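Local atomic coordinates of Lmo1499 protein (Listeria monocytogenes, PDB entry 4IIW), a protein that probably acts as a membrane-anchored endolytic transglycosylase, cutting nascent peptidoglycan strands and so ending their elongation. Residues S244-R249 and M254-D259; H220-M225 and A307-E312; K231-T234 and D238-M241; S282-Y287 and L292-I297; S227-E232 and D302-A307. All blocks are in the same frame, centred on the assembly; numbering follows the deposited sequence.

Contact 1. Residues S244-R249 and M254-D259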
# COMPACT_ATOMS: atom_id res chain seq x y z
N SER B 244 22.79 8.29 62.08
CA SER B 244 23.76 8.78 63.06
C SER B 244 24.59 9.93 62.50
O SER B 244 24.92 10.85 63.23
CB SER B 244 24.69 7.68 63.54
OG SER B 244 25.60 7.31 62.54
N VAL B 245 24.93 9.86 61.22
CA VAL B 245 25.68 10.94 60.60
C VAL B 245 24.90 12.23 60.74
O VAL B 245 25.41 13.24 61.23
CB VAL B 245 25.94 10.71 59.12
CG1 VAL B 245 26.39 12.00 58.46
CG2 VAL B 245 26.96 9.61 58.92
N PHE B 246 23.64 12.19 60.32
CA PHE B 246 22.82 13.39 60.38
C PHE B 246 22.71 13.92 61.79
O PHE B 246 22.91 15.11 62.02
CB PHE B 246 21.46 13.17 59.76
CG PHE B 246 21.49 12.97 58.26
CD1 PHE B 246 22.27 13.79 57.45
CD2 PHE B 246 20.67 12.04 57.65
CE1 PHE B 246 22.29 13.63 56.07
CE2 PHE B 246 20.67 11.89 56.28
CZ PHE B 246 21.49 12.69 55.49
N TYR B 247 22.41 13.07 62.76
CA TYR B 247 22.33 13.56 64.13
C TYR B 247 23.68 14.17 64.55
O TYR B 247 23.72 15.26 65.14
CB TYR B 247 21.84 12.48 65.11
CG TYR B 247 20.35 12.21 64.99
CD1 TYR B 247 19.42 13.19 65.36
CD2 TYR B 247 19.86 10.99 64.53
CE1 TYR B 247 18.04 12.96 65.26
CE2 TYR B 247 18.48 10.75 64.43
CZ TYR B 247 17.58 11.74 64.79
OH TYR B 247 16.22 11.53 64.69
N ASN B 248 24.78 13.51 64.20
CA ASN B 248 26.10 14.01 64.56
C ASN B 248 26.30 15.41 64.00
O ASN B 248 26.75 16.31 64.72
CB ASN B 248 27.21 13.09 64.07
CG ASN B 248 27.29 11.80 64.84
OD1 ASN B 248 26.62 11.63 65.86
ND2 ASN B 248 28.13 10.88 64.38
N ARG B 249 25.96 15.59 62.73
CA ARG B 249 26.12 16.91 62.09
C ARG B 249 25.25 17.95 62.79
O ARG B 249 25.67 19.10 63.05
CB ARG B 249 25.75 16.86 60.61
CG ARG B 249 26.72 16.05 59.77
CD ARG B 249 26.60 16.39 58.29
NE ARG B 249 27.73 15.86 57.53
CZ ARG B 249 28.11 16.30 56.33
NH1 ARG B 249 27.47 17.31 55.73
NH2 ARG B 249 29.16 15.75 55.73
N MSE B 254 26.79 21.36 61.92
CA MSE B 254 27.22 21.22 60.55
C MSE B 254 25.96 21.05 59.72
O MSE B 254 25.06 20.31 60.12
CB MSE B 254 28.11 19.99 60.40
CG MSE B 254 29.40 20.03 61.20
SE MSE B 254 30.38 18.36 61.03
CE MSE B 254 30.37 18.21 59.06
N ARG B 255 25.87 21.74 58.58
CA ARG B 255 24.70 21.62 57.71
C ARG B 255 24.61 20.18 57.19
O ARG B 255 25.63 19.52 57.04
CB ARG B 255 24.78 22.61 56.56
CG ARG B 255 24.79 24.03 57.03
CD ARG B 255 24.92 25.00 55.90
NE ARG B 255 25.04 26.35 56.44
CZ ARG B 255 25.27 27.43 55.71
NH1 ARG B 255 25.40 27.34 54.39
NH2 ARG B 255 25.36 28.61 56.30
N LEU B 256 23.39 19.70 56.93
CA LEU B 256 23.20 18.31 56.49
C LEU B 256 23.70 18.04 55.06
O LEU B 256 24.11 16.93 54.76
CB LEU B 256 21.75 17.88 56.64
CG LEU B 256 21.17 18.03 58.06
CD1 LEU B 256 19.73 17.54 58.09
CD2 LEU B 256 22.02 17.32 59.11
N GLN B 257 23.66 19.07 54.20
CA GLN B 257 24.15 18.96 52.82
C GLN B 257 23.70 17.67 52.11
O GLN B 257 24.53 16.96 51.53
CB GLN B 257 25.69 19.07 52.79
CG GLN B 257 26.23 20.45 53.21
CD GLN B 257 27.74 20.51 53.31
OE1 GLN B 257 28.41 19.48 53.47
NE2 GLN B 257 28.30 21.71 53.25
N THR B 258 22.40 17.39 52.15
CA THR B 258 21.86 16.20 51.53
C THR B 258 21.15 16.59 50.21
O THR B 258 20.21 17.40 50.22
CB THR B 258 20.92 15.42 52.51
OG1 THR B 258 20.51 14.18 51.92
CG2 THR B 258 19.71 16.23 52.89
N ASP B 259 21.64 16.03 49.10
CA ASP B 259 21.14 16.33 47.73
C ASP B 259 19.65 16.21 47.54
O ASP B 259 19.03 17.10 46.94
CB ASP B 259 21.83 15.45 46.66
CG ASP B 259 23.28 15.82 46.44
OD1 ASP B 259 23.81 16.70 47.17
OD2 ASP B 259 23.91 15.24 45.52

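Contact 2. Residues H220-M225 and A307-E312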
# COMPACT_ATOMS: atom_id res chain seq x y z
N HIS B 220 6.31 15.72 63.34
CA HIS B 220 6.82 16.43 62.17
C HIS B 220 8.33 16.31 62.01
O HIS B 220 8.81 16.06 60.90
CB HIS B 220 6.37 17.88 62.20
CG HIS B 220 6.58 18.60 60.91
ND1 HIS B 220 5.87 18.29 59.76
CD2 HIS B 220 7.40 19.63 60.58
CE1 HIS B 220 6.25 19.10 58.78
NE2 HIS B 220 7.16 19.93 59.26
N LYS B 221 9.10 16.51 63.08
CA LYS B 221 10.57 16.35 62.95
C LYS B 221 10.90 14.88 62.70
O LYS B 221 11.81 14.56 61.95
CB LYS B 221 11.34 16.93 64.15
CG LYS B 221 11.30 18.47 64.15
CD LYS B 221 12.15 19.10 65.22
CE LYS B 221 12.14 20.63 65.05
NZ LYS B 221 12.85 21.36 66.16
N PHE B 222 10.13 14.00 63.31
CA PHE B 222 10.29 12.56 63.10
C PHE B 222 10.18 12.18 61.64
O PHE B 222 11.04 11.51 61.10
CB PHE B 222 9.21 11.82 63.90
CG PHE B 222 9.12 10.35 63.60
CD1 PHE B 222 10.23 9.53 63.70
CD2 PHE B 222 7.88 9.77 63.31
CE1 PHE B 222 10.13 8.17 63.47
CE2 PHE B 222 7.77 8.42 63.08
CZ PHE B 222 8.90 7.61 63.16
N LEU B 223 9.12 12.63 60.99
CA LEU B 223 8.92 12.31 59.59
C LEU B 223 9.91 13.04 58.70
O LEU B 223 10.22 12.56 57.60
CB LEU B 223 7.48 12.59 59.15
CG LEU B 223 6.45 11.72 59.89
CD1 LEU B 223 5.04 12.14 59.52
CD2 LEU B 223 6.69 10.26 59.55
N THR B 224 10.43 14.17 59.16
CA THR B 224 11.42 14.90 58.38
C THR B 224 12.72 14.08 58.30
O THR B 224 13.25 13.82 57.19
CB THR B 224 11.67 16.28 58.97
OG1 THR B 224 10.45 17.03 58.91
CG2 THR B 224 12.75 17.00 58.18
N MSE B 225 13.23 13.66 59.47
CA MSE B 225 14.43 12.81 59.49
C MSE B 225 14.23 11.57 58.71
O MSE B 225 15.10 11.17 57.95
CB MSE B 225 14.82 12.34 60.89
CG MSE B 225 16.05 12.97 61.39
SE MSE B 225 17.64 12.53 60.35
CE MSE B 225 18.73 13.70 61.43
N ALA B 307 15.29 3.99 61.93
CA ALA B 307 16.57 4.66 61.90
C ALA B 307 16.50 6.04 62.56
O ALA B 307 17.41 6.44 63.28
CB ALA B 307 17.07 4.79 60.47
N ALA B 308 15.40 6.75 62.33
CA ALA B 308 15.24 8.09 62.87
C ALA B 308 15.15 8.06 64.39
O ALA B 308 15.73 8.91 65.04
CB ALA B 308 13.98 8.77 62.27
N LEU B 309 14.42 7.10 64.94
CA LEU B 309 14.26 6.99 66.39
C LEU B 309 15.36 6.22 67.09
O LEU B 309 15.64 6.47 68.26
CB LEU B 309 12.93 6.32 66.72
CG LEU B 309 11.67 7.14 66.47
CD1 LEU B 309 10.47 6.34 66.91
CD2 LEU B 309 11.74 8.47 67.22
N TYR B 310 15.98 5.28 66.39
CA TYR B 310 17.01 4.43 66.97
C TYR B 310 18.28 4.41 66.13
O TYR B 310 18.63 3.40 65.57
CB TYR B 310 16.49 3.00 67.10
CG TYR B 310 15.26 2.87 67.95
CD1 TYR B 310 14.00 2.81 67.38
CD2 TYR B 310 15.36 2.78 69.34
CE1 TYR B 310 12.86 2.67 68.15
CE2 TYR B 310 14.23 2.64 70.12
CZ TYR B 310 12.99 2.59 69.53
OH TYR B 310 11.87 2.45 70.30
N PRO B 311 18.97 5.54 66.06
CA PRO B 311 20.20 5.56 65.28
C PRO B 311 21.34 4.88 66.02
O PRO B 311 21.20 4.56 67.20
CB PRO B 311 20.49 7.06 65.13
CG PRO B 311 19.82 7.69 66.29
CD PRO B 311 18.65 6.84 66.66
N GLU B 312 22.45 4.65 65.32
CA GLU B 312 23.61 4.06 65.95
C GLU B 312 24.50 5.15 66.54
O GLU B 312 24.59 6.25 66.01
CB GLU B 312 24.40 3.20 64.97
CG GLU B 312 23.61 2.00 64.45
CD GLU B 312 24.49 0.96 63.78
OE1 GLU B 312 25.73 1.03 63.94
OE2 GLU B 312 23.94 0.06 63.10

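Contact 3. Residues K231-T234 and D238-M241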
# COMPACT_ATOMS: atom_id res chain seq x y z
N LYS B 231 15.49 8.94 51.24
CA LYS B 231 16.04 9.30 49.94
C LYS B 231 17.56 9.08 49.81
O LYS B 231 18.07 9.06 48.70
CB LYS B 231 15.72 10.76 49.57
CG LYS B 231 14.23 11.12 49.49
CD LYS B 231 13.44 10.19 48.58
CE LYS B 231 13.93 10.18 47.13
NZ LYS B 231 13.15 9.19 46.30
N GLU B 232 18.27 8.91 50.93
CA GLU B 232 19.73 8.69 50.88
C GLU B 232 20.18 7.22 50.94
O GLU B 232 21.36 6.94 50.79
CB GLU B 232 20.43 9.48 52.01
CG GLU B 232 20.59 10.99 51.76
CD GLU B 232 21.69 11.33 50.75
OE1 GLU B 232 21.94 10.54 49.82
OE2 GLU B 232 22.31 12.42 50.88
N ALA B 233 19.25 6.30 51.13
CA ALA B 233 19.62 4.90 51.26
C ALA B 233 19.30 4.10 50.02
O ALA B 233 18.19 4.17 49.50
CB ALA B 233 18.90 4.29 52.45
N THR B 234 20.28 3.34 49.54
CA THR B 234 20.03 2.41 48.47
C THR B 234 19.31 1.27 49.22
O THR B 234 19.07 1.39 50.43
CB THR B 234 21.32 1.96 47.73
OG1 THR B 234 22.21 1.30 48.64
CG2 THR B 234 22.03 3.17 47.11
N ASP B 238 22.76 0.42 55.53
CA ASP B 238 22.44 0.51 56.95
C ASP B 238 21.98 1.94 57.23
O ASP B 238 22.77 2.87 57.36
CB ASP B 238 23.65 0.12 57.80
CG ASP B 238 23.36 0.16 59.30
OD1 ASP B 238 24.29 -0.11 60.10
OD2 ASP B 238 22.20 0.46 59.68
N ARG B 239 20.66 2.08 57.32
CA ARG B 239 20.02 3.35 57.56
C ARG B 239 20.27 3.92 58.95
O ARG B 239 20.20 5.11 59.15
CB ARG B 239 18.53 3.19 57.32
CG ARG B 239 18.16 2.96 55.84
CD ARG B 239 16.70 2.57 55.70
NE ARG B 239 16.08 3.01 54.45
CZ ARG B 239 15.86 2.25 53.37
NH1 ARG B 239 16.21 0.96 53.33
NH2 ARG B 239 15.27 2.81 52.31
N LYS B 240 20.55 3.06 59.91
CA LYS B 240 20.84 3.54 61.26
C LYS B 240 22.19 4.29 61.33
O LYS B 240 22.40 5.07 62.26
CB LYS B 240 20.79 2.40 62.27
CG LYS B 240 19.40 1.85 62.46
CD LYS B 240 19.36 0.71 63.45
CE LYS B 240 17.95 0.13 63.53
NZ LYS B 240 17.91 -1.10 64.38
N MSE B 241 23.09 4.02 60.39
CA MSE B 241 24.36 4.74 60.31
C MSE B 241 24.12 6.05 59.60
O MSE B 241 24.63 7.09 60.01
CB MSE B 241 25.45 3.96 59.55
CG MSE B 241 26.22 2.94 60.38
SE MSE B 241 27.24 3.79 61.80
CE MSE B 241 28.12 2.16 62.45

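Contact 4. Residues S282-Y287 and L292-I297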
# COMPACT_ATOMS: atom_id res chain seq x y z
N SER B 282 16.16 28.48 49.02
CA SER B 282 15.01 27.77 49.61
C SER B 282 15.35 27.23 50.99
O SER B 282 16.42 26.67 51.19
CB SER B 282 14.57 26.60 48.72
OG SER B 282 13.54 25.83 49.34
N PRO B 283 14.41 27.36 51.94
CA PRO B 283 14.67 26.84 53.27
C PRO B 283 14.93 25.32 53.25
O PRO B 283 15.52 24.79 54.18
CB PRO B 283 13.39 27.16 54.03
CG PRO B 283 12.74 28.24 53.27
CD PRO B 283 13.11 28.03 51.85
N TYR B 284 14.47 24.64 52.20
CA TYR B 284 14.70 23.20 52.06
C TYR B 284 16.15 22.85 51.68
O TYR B 284 16.57 21.70 51.86
CB TYR B 284 13.70 22.59 51.07
CG TYR B 284 12.35 22.35 51.71
CD1 TYR B 284 11.43 23.38 51.85
CD2 TYR B 284 12.02 21.11 52.21
CE1 TYR B 284 10.22 23.17 52.45
CE2 TYR B 284 10.80 20.88 52.82
CZ TYR B 284 9.90 21.93 52.94
OH TYR B 284 8.68 21.71 53.54
N ASN B 285 16.88 23.83 51.15
CA ASN B 285 18.27 23.63 50.75
C ASN B 285 19.21 23.46 51.95
O ASN B 285 19.63 24.45 52.58
CB ASN B 285 18.73 24.81 49.91
CG ASN B 285 20.13 24.66 49.44
OD1 ASN B 285 20.78 23.66 49.73
ND2 ASN B 285 20.62 25.65 48.69
N THR B 286 19.56 22.21 52.24
CA THR B 286 20.42 21.90 53.39
C THR B 286 21.90 22.19 53.15
O THR B 286 22.72 21.92 54.02
CB THR B 286 20.23 20.47 53.86
OG1 THR B 286 20.48 19.56 52.77
CG2 THR B 286 18.81 20.27 54.40
N TYR B 287 22.23 22.72 51.98
CA TYR B 287 23.58 23.19 51.71
C TYR B 287 23.70 24.64 52.17
O TYR B 287 24.80 25.10 52.50
CB TYR B 287 23.91 23.09 50.22
CG TYR B 287 24.34 21.71 49.79
CD1 TYR B 287 23.40 20.72 49.54
CD2 TYR B 287 25.69 21.41 49.61
CE1 TYR B 287 23.80 19.46 49.14
CE2 TYR B 287 26.09 20.15 49.20
CZ TYR B 287 25.14 19.18 48.97
OH TYR B 287 25.53 17.92 48.58
N LEU B 292 17.28 20.70 60.13
CA LEU B 292 16.50 19.91 59.21
C LEU B 292 15.73 20.88 58.34
O LEU B 292 15.56 22.04 58.70
CB LEU B 292 15.50 19.03 59.97
CG LEU B 292 16.02 17.83 60.74
CD1 LEU B 292 14.86 17.17 61.50
CD2 LEU B 292 16.68 16.85 59.80
N PRO B 293 15.23 20.40 57.19
CA PRO B 293 14.37 21.28 56.40
C PRO B 293 13.05 21.51 57.15
O PRO B 293 12.79 20.83 58.14
CB PRO B 293 14.13 20.51 55.11
CG PRO B 293 14.84 19.20 55.24
CD PRO B 293 15.36 19.06 56.63
N PRO B 294 12.22 22.45 56.69
CA PRO B 294 10.96 22.80 57.36
C PRO B 294 9.94 21.65 57.46
O PRO B 294 8.99 21.75 58.24
CB PRO B 294 10.37 23.92 56.47
CG PRO B 294 11.46 24.35 55.59
CD PRO B 294 12.40 23.19 55.44
N GLY B 295 10.10 20.62 56.65
CA GLY B 295 9.23 19.46 56.66
C GLY B 295 9.87 18.33 55.86
O GLY B 295 10.96 18.49 55.31
N PRO B 296 9.21 17.18 55.82
CA PRO B 296 9.69 16.03 55.07
C PRO B 296 9.75 16.31 53.58
O PRO B 296 9.04 17.21 53.11
CB PRO B 296 8.62 14.96 55.33
CG PRO B 296 7.98 15.38 56.60
CD PRO B 296 8.02 16.84 56.63
N ILE B 297 10.56 15.53 52.86
CA ILE B 297 10.68 15.66 51.40
C ILE B 297 10.07 14.45 50.67
O ILE B 297 10.17 14.33 49.44
CB ILE B 297 12.13 15.84 50.96
CG1 ILE B 297 12.97 14.62 51.34
CG2 ILE B 297 12.68 17.11 51.57
CD1 ILE B 297 14.38 14.60 50.69
O HOH W 1 7.65 19.42 53.88

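Contact 5. Residues S227-E232 and D302-A307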
# COMPACT_ATOMS: atom_id res chain seq x y z
N SER B 227 12.45 10.99 56.21
CA SER B 227 12.49 11.23 54.77
C SER B 227 13.89 11.47 54.20
O SER B 227 14.22 10.96 53.12
CB SER B 227 11.58 12.39 54.36
OG SER B 227 12.04 13.60 54.90
N ILE B 228 14.71 12.27 54.90
CA ILE B 228 16.05 12.53 54.39
C ILE B 228 16.85 11.23 54.46
O ILE B 228 17.75 11.01 53.63
CB ILE B 228 16.75 13.72 55.07
CG1 ILE B 228 17.07 13.46 56.52
CG2 ILE B 228 15.89 14.96 54.98
CD1 ILE B 228 17.81 14.64 57.17
N ILE B 229 16.51 10.37 55.42
CA ILE B 229 17.16 9.05 55.54
C ILE B 229 16.70 8.17 54.39
O ILE B 229 17.52 7.49 53.76
CB ILE B 229 16.86 8.32 56.90
CG1 ILE B 229 17.42 9.10 58.09
CG2 ILE B 229 17.47 6.95 56.93
CD1 ILE B 229 16.99 8.53 59.46
N GLU B 230 15.39 8.19 54.11
CA GLU B 230 14.81 7.38 53.02
C GLU B 230 15.45 7.67 51.65
O GLU B 230 15.93 6.76 50.99
CB GLU B 230 13.30 7.60 52.91
CG GLU B 230 12.59 6.67 51.90
CD GLU B 230 12.40 5.25 52.43
OE1 GLU B 230 12.34 5.08 53.66
OE2 GLU B 230 12.27 4.30 51.61
N LYS B 231 15.49 8.94 51.24
CA LYS B 231 16.04 9.30 49.94
C LYS B 231 17.56 9.08 49.81
O LYS B 231 18.07 9.06 48.70
CB LYS B 231 15.72 10.76 49.57
CG LYS B 231 14.23 11.12 49.49
CD LYS B 231 13.44 10.19 48.58
CE LYS B 231 13.93 10.18 47.13
NZ LYS B 231 13.15 9.19 46.30
N GLU B 232 18.27 8.91 50.93
CA GLU B 232 19.73 8.69 50.88
C GLU B 232 20.18 7.22 50.94
O GLU B 232 21.36 6.94 50.79
CB GLU B 232 20.43 9.48 52.01
CG GLU B 232 20.59 10.99 51.76
CD GLU B 232 21.69 11.33 50.75
OE1 GLU B 232 21.94 10.54 49.82
OE2 GLU B 232 22.31 12.42 50.88
N ASP B 302 9.18 1.70 57.16
CA ASP B 302 9.48 1.45 58.57
C ASP B 302 10.97 1.47 58.82
O ASP B 302 11.44 1.95 59.86
CB ASP B 302 8.89 0.13 59.03
CG ASP B 302 7.41 0.23 59.27
OD1 ASP B 302 7.01 1.02 60.16
OD2 ASP B 302 6.65 -0.49 58.58
N SER B 303 11.72 0.94 57.87
CA SER B 303 13.16 0.90 57.99
C SER B 303 13.70 2.30 58.35
O SER B 303 14.42 2.46 59.34
CB SER B 303 13.77 0.39 56.70
OG SER B 303 15.17 0.26 56.85
N SER B 304 13.34 3.29 57.56
CA SER B 304 13.79 4.66 57.81
C SER B 304 13.25 5.22 59.11
O SER B 304 13.97 5.94 59.82
CB SER B 304 13.41 5.57 56.65
OG SER B 304 14.20 5.25 55.52
N MSE B 305 12.00 4.92 59.42
CA MSE B 305 11.43 5.42 60.66
C MSE B 305 12.20 4.89 61.87
O MSE B 305 12.51 5.66 62.77
CB MSE B 305 9.94 5.12 60.74
CG MSE B 305 9.13 6.02 59.82
SE MSE B 305 7.26 5.59 59.83
CE MSE B 305 6.66 6.85 58.46
N GLU B 306 12.51 3.58 61.90
CA GLU B 306 13.34 3.02 62.98
C GLU B 306 14.68 3.73 63.08
O GLU B 306 15.15 4.00 64.17
CB GLU B 306 13.64 1.53 62.80
CG GLU B 306 12.93 0.57 63.74
CD GLU B 306 13.71 -0.74 63.90
OE1 GLU B 306 13.51 -1.46 64.92
OE2 GLU B 306 14.56 -1.04 63.03
N ALA B 307 15.29 3.99 61.93
CA ALA B 307 16.57 4.66 61.90
C ALA B 307 16.50 6.04 62.56
O ALA B 307 17.41 6.44 63.28
CB ALA B 307 17.07 4.79 60.47

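Contact 1. Residues S244-R249 and M254-D259
Arg249 NH1 is gripped twice, donating to the backbone oxygen of Arg255 and to the side-chain oxygen of Gln257. The bond from Arg249 NH1 to Arg255 O is 3.2 Å long and lies in the carbonyl plane. By contrast, Arg249 NH1 meets Gln257 OE1 at 3.3 Å from above the amide plane, with the guanidinium and amide planes 63° apart. Both bonds are rather long, and the arginine, almost fully extended, has its stronger partner at NE, in the backbone oxygen of Leu317. Selenomethionine Met254 bends at its last torsion and lays CE over one guanidinium face, 3.9 Å from Arg249 NE. The backbone Met254 N donates to Arg249 O at 2.8 Å, tying the loop to the helical segment. Deeper in, the Leu256 side chain crosses that of Phe246 at about a right angle, and Leu256 CD2 comes 3.9 Å from Phe246 CD1, oblique to the ring. Phe246 CZ also comes to 4.0 Å from Thr258 OG1. The loop after helix 239-251 thus turns back across its own helix and brings Thr258 OG1 into a hydrogen bond with OE2 of Glu232, predicted to be important for catalysis in this MltG-family protein.

Contact 2. Residues H220-M225 and A307-E312
The Phe222 ring presents its CD1-CE1 side to the end of helix 302-309, and both partners there come in obliquely to the ring plane. Leu309 supplies the nearer one, its branch carbon CG lying 3.5 Å from Phe222 CE1. Both methyls follow CG onto the same ring bond: Leu309 CD1 is 3.9 Å from Phe222 CE1, and Leu309 CD2 is 4.0 Å from Phe222 CD1. Ala308 CB follows at 4.1 Å from Phe222 CE1. With CG anti to the backbone N (chi1 170°), the phenylalanine directs its ring toward helix 302-309, and there it also meets the ring of Tyr208 with the planes at about 55°. This is helix-to-helix packing within the YceG-like (MltG) family region, in which helix 219-232 is covered by the last turn of helix 302-309, and a small residue allows the backbones to come close. At that point Ala308 CB rests 3.9 Å from Met225 CB, the two alpha carbons being 5.9 Å apart. Beyond CB, selenomethionine Met225 turns away at its second torsion and runs toward Phe246 and Tyr247 of helix 239-251. Tyr247 OH in turn hydrogen-bonds to Ala308 O near the helix end, where Tyr310 is the first residue to leave helical backbone angles.

Contact 3. Residues K231-T234 and D238-M241
Ala233 CB sits over one face of the Arg239 guanidinium, 3.6 Å above its plane and displaced toward the rim. The methyl therefore meets a flat surface broadside: Ala233 CB is 3.7 Å from Arg239 NE and 3.9 Å from Arg239 NH2. The aliphatic part joins in, since Arg239 CG also lies 3.7 Å from Ala233 CB. This cover of one methyl follows from the shape of the arginine, whose CG lies beside the backbone N and whose chain then bends at its third torsion (chi3 149°), turning the head over the alanine. Thr234 O approaches the same head obliquely, but at 4.1 Å from Arg239 NH1 it is a neighbour and not a hydrogen-bond partner. The contact is accordingly one of van der Waals cover, and the polar partners of the guanidinium lie elsewhere and are weak: NE makes a weak hydrogen bond to Ser304 OG, and NH2 a long, weak ion pair with Glu230 OE2. Next to the arginine, Asp238 takes the N-cap position. Its OD2 accepts from Lys240 N at 3.1 Å, the N-H coming from above the carboxylate plane, which caps the first turn of helix 239-251, where Arg239 is rooted. The short connection thus joins the end of helix 219-232, where Glu232, predicted to be important for catalysis, lies, to the beginning of helix 239-251. Helix 302-309 flanks it through Ser303 and Ala307 against Arg239, while Thr234 OG1 bonds to Gly326 O in the connection between strands 318-321 and 328-331.

Contact 4. Residues S282-Y287 and L292-I297
Tyr284 lays its ring over Pro294, and following the side chain outward from CB gives the order of its contacts. Beyond CB, the CG atom is already above the proline, with Pro294 CD 3.8 Å away. Both prolines lie on the same side of the ring plane: Pro293 CB is 3.6 Å from Tyr284 CD2, and Pro294 CG is 3.6 Å from Tyr284 CE1. Between them Pro294 CD stands almost exactly over the centre, 3.5 Å from the centroid of the Tyr284 ring and 4° off the normal, a clear CH-pi contact. Further out, Tyr284 CE2 comes within 3.5 Å of Gly295 O, which approaches obliquely, and Ile297 CG2 lies at the ring edge beside CD2. At the tip, a water in the ring plane bonds to Tyr284 OH and donates to Pro296 O, 2.7 Å from the water oxygen. The root of the tyrosine is set by a type I turn from Ser282 to Asn285, overlaid by an ST turn in which Ser282 OG accepts from Tyr284 N. Pro283, also in that turn, brings its CB 3.7 Å from Pro294 CG. Tyr264 meets the tyrosine ring as well, from helix 259-265. This is a CH-pi stack of a proline on a tyrosine face, beside a type I beta turn with an ST turn, joining two arms of the long loop before helix 302-309; the second arm continues to Ile297, whose side chain is about 7 Å from that of Glu232, predicted to be important for catalysis.

Contact 5. Residues S227-E232 and D302-A307
Two helices pack here, 227-232 against 302-307, in a buried interface that combines one polar bond, from Ser304 to Glu230, with apolar contacts of Ile229. Their axes approach to 8.7 Å, and their directions make an angle of 127°, so the helices run closer to antiparallel than to parallel while crossing steeply. The backbones are nearest where Ser304 CA lies 5.6 Å from Glu230 CA. The Ser304 hydroxyl, OG, donates to Glu230 OE1 at 2.6 Å, reaching the oxygen from 45° above the carboxylate plane. Glu230 can meet it because the side chain leaves with CG anti to the backbone N and then folds at chi2 (76°), which curls the carboxylate back toward the partner helix. The same OE1 accepts from Gly301 N, just ahead of helix 302-309, so two donors hold this oxygen; that helix start, and Arg239 weakly paired with OE2, would probably stabilise the negative charge. Ile229 packs alongside with two branches: CG2 is 3.9 Å from Ser304 OG, and CD1 is 3.9 Å from Ala307 CB. The arrangement is a helix-helix crossing with small residues, Ser304 and Ala307, at the interface; it lies at the last turns of helix 219-232, which lead to Glu232, predicted to be important for catalysis.

All five contacts fall within the YceG-like family region, grouped along helix 219-232 and the parts that pack on it. Contacts 2, 3 and 5 use that helix; contacts 2 and 5 pair it with helix 302-309, their centres about 7 Å apart, and the centres of contacts 3 and 5 are about 6 Å apart, at the passage to helix 239-251. Along the chain contact 3 closes before contact 1 opens, contact 1 precedes contact 4, and both are nested inside the loop closed by contact 5. Contacts 1 and 4, centres about 12 Å apart, are joined through Thr258 N and Thr286 OG1. Contacts 1, 3 and 5 thus reach or hold Glu232, while contacts 2 and 4 lie around it.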